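Local coordinates for deseasin MCP-01 (Pseudoalteromonas sp., PDB 3VV3), which is a collagenolytic serine protease of the subtilisin family that degrades collagen, at residues G144-S147 with G148-C152. Residues are numbered along the deposited sequence; the frame is centred on the assembly and turned at random.
Sequences GSTS and GAIKC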
ATOM      1  N   GLY A 144      -8.695   0.790 -11.651  1.00  9.30           N
ATOM      2  CA  GLY A 144      -8.517  -0.359 -12.527  1.00  7.43           C
ATOM      3  C   GLY A 144      -9.732  -1.263 -12.490  1.00  8.16           C
ATOM      4  O   GLY A 144     -10.671  -1.013 -11.734  1.00  8.64           O
ATOM      5  N   SER A 145      -9.719  -2.315 -13.306  1.00  6.14           N
ATOM      6  CA  SER A 145     -10.846  -3.235 -13.369  1.00  6.93           C
ATOM      7  C   SER A 145     -10.378  -4.650 -13.646  1.00  9.79           C
ATOM      8  O   SER A 145      -9.267  -4.862 -14.132  1.00  5.45           O
ATOM      9  CB  SER A 145     -11.819  -2.817 -14.471  1.00  9.53           C
ATOM     10  OG  SER A 145     -11.224  -2.970 -15.751  1.00  8.95           O
ATOM     11  N   THR A 146     -11.239  -5.619 -13.343  1.00  5.78           N
ATOM     12  CA  THR A 146     -10.954  -7.004 -13.699  1.00  8.15           C
ATOM     13  C   THR A 146     -10.798  -7.132 -15.218  1.00  8.05           C
ATOM     14  O   THR A 146      -9.931  -7.863 -15.703  1.00  6.99           O
ATOM     15  CB  THR A 146     -12.041  -7.950 -13.182  1.00  9.67           C
ATOM     16  OG1 THR A 146     -12.080  -7.877 -11.746  1.00 11.09           O
ATOM     17  CG2 THR A 146     -11.743  -9.381 -13.597  1.00 11.23           C
ATOM     18  N   SER A 147     -11.630  -6.410 -15.966  1.00  8.02           N
ATOM     19  CA  SER A 147     -11.510  -6.378 -17.427  1.00  7.85           C
ATOM     20  C   SER A 147     -10.116  -5.949 -17.867  1.00  7.62           C
ATOM     21  O   SER A 147      -9.542  -6.516 -18.798  1.00  6.11           O
ATOM     22  CB  SER A 147     -12.563  -5.452 -18.046  1.00 11.28           C
ATOM     23  OG  SER A 147     -13.841  -6.055 -17.986  1.00 17.18           O
ATOM     24  N   GLY A 148      -9.571  -4.937 -17.201  1.00  7.63           N
ATOM     25  CA  GLY A 148      -8.218  -4.490 -17.498  1.00  5.91           C
ATOM     26  C   GLY A 148      -7.171  -5.560 -17.227  1.00  5.54           C
ATOM     27  O   GLY A 148      -6.270  -5.787 -18.035  1.00  5.03           O
ATOM     28  N   ALA A 149      -7.278  -6.222 -16.079  1.00  4.64           N
ATOM     29  CA  ALA A 149      -6.332  -7.276 -15.732  1.00  4.17           C
ATOM     30  C   ALA A 149      -6.413  -8.387 -16.771  1.00  5.72           C
ATOM     31  O   ALA A 149      -5.403  -8.953 -17.154  1.00  4.89           O
ATOM     32  CB  ALA A 149      -6.632  -7.824 -14.350  1.00  5.84           C
ATOM     33  N   ILE A 150      -7.621  -8.691 -17.228  1.00  4.05           N
ATOM     34  CA  ILE A 150      -7.785  -9.715 -18.270  1.00  6.10           C
ATOM     35  C   ILE A 150      -7.145  -9.289 -19.599  1.00  5.88           C
ATOM     36  O   ILE A 150      -6.498 -10.096 -20.275  1.00  5.83           O
ATOM     37  CB  ILE A 150      -9.276 -10.099 -18.449  1.00  5.41           C
ATOM     38  CG1 ILE A 150      -9.763 -10.884 -17.228  1.00  6.38           C
ATOM     39  CG2 ILE A 150      -9.470 -10.931 -19.699  1.00  7.57           C
ATOM     40  CD1 ILE A 150     -11.286 -11.027 -17.158  1.00  8.59           C
ATOM     41  N   LYS A 151      -7.304  -8.023 -19.972  1.00  5.87           N
ATOM     42  CA  LYS A 151      -6.637  -7.522 -21.167  1.00  6.17           C
ATOM     43  C   LYS A 151      -5.129  -7.729 -21.058  1.00  5.33           C
ATOM     44  O   LYS A 151      -4.475  -8.089 -22.035  1.00  4.12           O
ATOM     45  CB  LYS A 151      -6.954  -6.044 -21.417  1.00  8.00           C
ATOM     46  CG  LYS A 151      -8.380  -5.794 -21.873  1.00  9.42           C
ATOM     47  CD  LYS A 151      -8.698  -4.296 -21.961  1.00 14.56           C
ATOM     48  CE  LYS A 151      -8.036  -3.631 -23.152  1.00 13.57           C
ATOM     49  NZ  LYS A 151      -8.449  -2.188 -23.243  1.00 11.85           N
ATOM     50  N   CYS A 152      -4.582  -7.503 -19.867  1.00  3.80           N
ATOM     51  CA  CYS A 152      -3.153  -7.711 -19.630  1.00  4.28           C
ATOM     52  C   CYS A 152      -2.751  -9.168 -19.789  1.00  5.05           C
ATOM     53  O   CYS A 152      -1.766  -9.479 -20.459  1.00  4.87           O
ATOM     54  CB  CYS A 152      -2.756  -7.216 -18.234  1.00  3.91           C
ATOM     55  SG  CYS A 152      -2.659  -5.411 -18.130  1.00  7.12           S
TER
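A local N-cap contact between Ser145 and Gly148 starts helix 146-161, which packs beside helix 180-191. Ser145 OG accepts a hydrogen bond from Gly148 N at 3.0 Å, with an N-H...O angle of 154°. A chi1 of 67° sets OG between the backbone N and the carbonyl carbon, which brings it to the amide of Gly148. Ser145 O accepts from Ala149 N at 3.1 Å. Ser145 therefore engages two amide groups of the first turn. The next rungs follow at 2.9 Å each, from Ile150 N to Thr146 O and from Lys151 N to Ser147 O.

On one flank, Thr146 CG2 meets Ile150 CD1 at 3.9 Å, one turn apart, the two side chains crossing at a slant. Both also touch Leu182 of helix 180-191. Ile150 CG1 lies 3.4 Å from Thr146 O, beside the helix backbone. Lys151 instead runs past Ser147 O, with Lys151 CG at 3.4 Å, and its NZ forms a salt bridge with Asp95. Cys152 ties the helix to strand 131-136 through its disulfide with Cys135. The whole is a serine N-cap starting an alpha-helix of the parallel alpha/beta subtilisin fold.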